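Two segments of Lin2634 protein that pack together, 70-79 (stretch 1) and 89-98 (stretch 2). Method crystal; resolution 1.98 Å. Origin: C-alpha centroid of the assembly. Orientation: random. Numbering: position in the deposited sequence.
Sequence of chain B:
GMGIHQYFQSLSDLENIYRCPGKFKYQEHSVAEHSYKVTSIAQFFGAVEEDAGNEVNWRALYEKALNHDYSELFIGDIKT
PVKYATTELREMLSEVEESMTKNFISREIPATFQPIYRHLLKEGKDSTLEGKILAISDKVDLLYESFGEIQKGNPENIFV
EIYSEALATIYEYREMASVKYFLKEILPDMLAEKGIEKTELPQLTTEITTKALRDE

Stretch 1, residues 70-79: YSELFIGDIK
Stretch 2 89-98: LREMLSEVEE

Two isoleucines carry most of an irregular segment's grip on a helix, and no clear hydrogen bond crosses between the stretches. I75 and I78 each give up 78 Å², within 402 Å² buried over both sides.

Stretch 2 is helical throughout, 89-98, with i to i+4 backbone bonds such as E97 N to L93 O at 3.0 Å; the helix extends beyond both ends. Stretch 1 opens as a 3-10 segment, 70-73, with L73 N bonded to Y70 O at 3.1 Å. S71 O then accepts from both F74 N (3.0 Å) and I75 N (3.1 Å). The chain extends after this turn: phi/psi is -148/122 at I75, -63/164 at G76, -131/129 at D77 and -73/113 at I78.

The register runs antiparallel: the CA of I75 lies 6.3 Å from the CA of E97, and the CA of I78 lies 8.0 Å from the CA of R90. Both isoleucines aim CA-to-CB toward the helix. I75 is t,t; its CD1 sits 3.3 Å from V96 CG1 (chi1 t), while its CG2 packs 3.7 Å from E97 CG, so aliphatic carbon of an acidic side chain serves as packing surface. I78 is m,t, bringing its CD1 within 3.4 Å of L93 CD1 (L93 m,t). R90, chi1 m and then t,t, starts sideways but bends its end nearer, laying one guanidinium face over I78 CB, with NH2 3.7 Å from I78 CG2.

At the 3-10 end, S71 (chi1 p) places CB 3.5 Å from E97 OE2; E97 has chi1 t and chi2 near -95°.

Stretch 1 ties up K79, whose CA-to-CB bond points away from the helix, internally: NZ forms salt bridges to E72 OE2 (2.5 Å, very short) and D77 OD2 (2.7 Å). The lesson is that isoleucines pack against the helix, with R90 and E97 adding surface while their polar ends also bond elsewhere.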

# COMPACT_ATOMS: atom_id res chain seq x y z
N TYR B 70 -13.66 9.84 -17.30
CA TYR B 70 -13.98 8.44 -17.45
C TYR B 70 -13.01 7.76 -18.44
O TYR B 70 -12.60 6.63 -18.23
CB TYR B 70 -15.45 8.27 -17.87
CG TYR B 70 -15.82 6.82 -18.05
CD1 TYR B 70 -16.09 6.02 -16.95
CD2 TYR B 70 -15.85 6.24 -19.31
CE1 TYR B 70 -16.38 4.69 -17.10
CE2 TYR B 70 -16.15 4.90 -19.47
CZ TYR B 70 -16.42 4.13 -18.36
OH TYR B 70 -16.69 2.79 -18.51
N SER B 71 -12.61 8.48 -19.49
CA SER B 71 -11.70 7.92 -20.51
C SER B 71 -10.32 7.56 -20.01
O SER B 71 -9.56 6.82 -20.70
CB SER B 71 -11.57 8.88 -21.71
OG SER B 71 -11.18 10.18 -21.32
N GLU B 72 -9.96 8.05 -18.82
CA GLU B 72 -8.68 7.67 -18.22
C GLU B 72 -8.62 6.16 -17.91
O GLU B 72 -7.54 5.61 -17.63
CB GLU B 72 -8.29 8.60 -17.06
CG GLU B 72 -7.68 9.91 -17.61
CD GLU B 72 -7.45 11.01 -16.56
OE1 GLU B 72 -6.96 10.71 -15.46
OE2 GLU B 72 -7.73 12.19 -16.87
N LEU B 73 -9.77 5.49 -18.02
CA LEU B 73 -9.82 4.03 -17.89
C LEU B 73 -8.93 3.34 -18.91
O LEU B 73 -8.41 2.26 -18.62
CB LEU B 73 -11.23 3.51 -18.12
CG LEU B 73 -12.06 3.01 -16.97
CD1 LEU B 73 -13.39 2.60 -17.59
CD2 LEU B 73 -11.42 1.84 -16.29
N PHE B 74 -8.80 3.94 -20.09
CA PHE B 74 -8.04 3.32 -21.21
C PHE B 74 -6.92 4.17 -21.83
O PHE B 74 -6.07 3.64 -22.54
CB PHE B 74 -8.99 2.78 -22.30
CG PHE B 74 -10.20 3.64 -22.56
CD1 PHE B 74 -10.11 4.75 -23.36
CD2 PHE B 74 -11.43 3.28 -22.04
CE1 PHE B 74 -11.24 5.53 -23.62
CE2 PHE B 74 -12.57 4.06 -22.29
CZ PHE B 74 -12.47 5.18 -23.07
N ILE B 75 -6.89 5.48 -21.56
CA ILE B 75 -5.78 6.31 -22.00
C ILE B 75 -5.52 7.45 -21.00
O ILE B 75 -6.43 8.24 -20.69
CB ILE B 75 -6.01 6.84 -23.43
CG1 ILE B 75 -4.83 7.75 -23.84
CG2 ILE B 75 -7.40 7.52 -23.52
CD1 ILE B 75 -4.71 8.03 -25.32
N GLY B 76 -4.31 7.50 -20.46
CA GLY B 76 -3.90 8.56 -19.54
C GLY B 76 -3.90 9.94 -20.14
O GLY B 76 -3.90 10.11 -21.37
N ASP B 77 -3.87 10.95 -19.28
CA ASP B 77 -3.96 12.34 -19.71
C ASP B 77 -2.84 13.10 -19.02
O ASP B 77 -2.71 13.01 -17.79
CB ASP B 77 -5.34 12.89 -19.30
CG ASP B 77 -5.61 14.32 -19.80
OD1 ASP B 77 -5.44 14.58 -21.01
OD2 ASP B 77 -6.03 15.17 -18.98
N ILE B 78 -2.04 13.86 -19.78
CA ILE B 78 -0.92 14.60 -19.17
C ILE B 78 -1.50 15.81 -18.37
O ILE B 78 -2.09 16.71 -18.97
CB ILE B 78 0.14 15.07 -20.23
CG1 ILE B 78 0.54 13.94 -21.18
CG2 ILE B 78 1.39 15.62 -19.53
CD1 ILE B 78 1.36 14.41 -22.34
N LYS B 79 -1.36 15.79 -17.03
CA LYS B 79 -1.90 16.82 -16.09
C LYS B 79 -0.92 17.98 -15.77
O LYS B 79 -1.32 19.06 -15.31
CB LYS B 79 -2.29 16.18 -14.73
CG LYS B 79 -3.74 15.63 -14.60
CD LYS B 79 -4.30 15.06 -15.88
CE LYS B 79 -5.42 14.07 -15.65
NZ LYS B 79 -6.61 14.37 -16.50
N LEU B 89 1.61 17.85 -29.68
CA LEU B 89 1.65 16.49 -29.07
C LEU B 89 0.41 16.17 -28.22
O LEU B 89 -0.07 15.03 -28.20
CB LEU B 89 2.93 16.28 -28.24
CG LEU B 89 4.24 16.10 -29.02
CD1 LEU B 89 5.43 16.01 -28.08
CD2 LEU B 89 4.20 14.89 -29.93
N ARG B 90 -0.10 17.18 -27.52
CA ARG B 90 -1.33 17.02 -26.76
C ARG B 90 -2.56 16.88 -27.70
O ARG B 90 -3.48 16.13 -27.38
CB ARG B 90 -1.50 18.15 -25.72
CG ARG B 90 -0.57 18.00 -24.50
CD ARG B 90 -0.17 19.34 -23.87
NE ARG B 90 0.98 19.17 -22.96
CZ ARG B 90 0.93 19.12 -21.63
NH1 ARG B 90 -0.21 19.24 -20.97
NH2 ARG B 90 2.06 18.96 -20.94
N GLU B 91 -2.56 17.56 -28.85
CA GLU B 91 -3.66 17.42 -29.84
C GLU B 91 -3.74 15.99 -30.36
O GLU B 91 -4.83 15.43 -30.48
CB GLU B 91 -3.49 18.36 -31.04
CG GLU B 91 -3.59 19.86 -30.72
CD GLU B 91 -3.12 20.78 -31.88
OE1 GLU B 91 -2.56 20.30 -32.90
OE2 GLU B 91 -3.31 22.01 -31.75
N MSE B 92 -2.59 15.40 -30.67
CA MSE B 92 -2.51 13.99 -31.07
C MSE B 92 -3.09 13.07 -30.00
O MSE B 92 -3.89 12.18 -30.32
CB MSE B 92 -1.07 13.58 -31.37
CG MSE B 92 -0.46 14.26 -32.59
SE MSE B 92 1.37 13.63 -32.94
CE MSE B 92 1.01 11.70 -33.13
N LEU B 93 -2.70 13.27 -28.73
CA LEU B 93 -3.23 12.45 -27.62
C LEU B 93 -4.75 12.62 -27.48
O LEU B 93 -5.43 11.67 -27.13
CB LEU B 93 -2.53 12.73 -26.27
CG LEU B 93 -1.05 12.35 -26.09
CD1 LEU B 93 -0.48 12.97 -24.80
CD2 LEU B 93 -0.85 10.82 -26.08
N SER B 94 -5.26 13.81 -27.77
CA SER B 94 -6.72 14.05 -27.75
C SER B 94 -7.46 13.27 -28.84
O SER B 94 -8.56 12.78 -28.62
CB SER B 94 -7.06 15.54 -27.91
OG SER B 94 -6.79 16.23 -26.72
N GLU B 95 -6.85 13.19 -30.02
CA GLU B 95 -7.42 12.43 -31.12
C GLU B 95 -7.49 10.95 -30.77
O GLU B 95 -8.50 10.30 -31.04
CB GLU B 95 -6.60 12.59 -32.38
CG GLU B 95 -6.71 13.91 -33.08
CD GLU B 95 -5.87 13.93 -34.37
OE1 GLU B 95 -6.06 13.04 -35.25
OE2 GLU B 95 -5.02 14.83 -34.49
N VAL B 96 -6.40 10.40 -30.21
CA VAL B 96 -6.38 9.00 -29.80
C VAL B 96 -7.48 8.73 -28.77
O VAL B 96 -8.24 7.76 -28.90
CB VAL B 96 -4.99 8.54 -29.23
CG1 VAL B 96 -5.12 7.21 -28.45
CG2 VAL B 96 -3.95 8.41 -30.35
N GLU B 97 -7.56 9.59 -27.75
CA GLU B 97 -8.59 9.48 -26.73
C GLU B 97 -9.99 9.46 -27.35
O GLU B 97 -10.81 8.61 -26.99
CB GLU B 97 -8.47 10.61 -25.70
CG GLU B 97 -9.41 10.46 -24.50
CD GLU B 97 -10.71 11.23 -24.68
OE1 GLU B 97 -10.65 12.48 -24.75
OE2 GLU B 97 -11.80 10.59 -24.73
N GLU B 98 -10.25 10.39 -28.26
CA GLU B 98 -11.58 10.50 -28.88
C GLU B 98 -11.96 9.20 -29.61
O GLU B 98 -13.07 8.68 -29.45
CB GLU B 98 -11.63 11.69 -29.84
CG GLU B 98 -13.04 12.00 -30.40
CD GLU B 98 -13.06 13.14 -31.43
OE1 GLU B 98 -12.19 14.04 -31.40
OE2 GLU B 98 -13.98 13.14 -32.28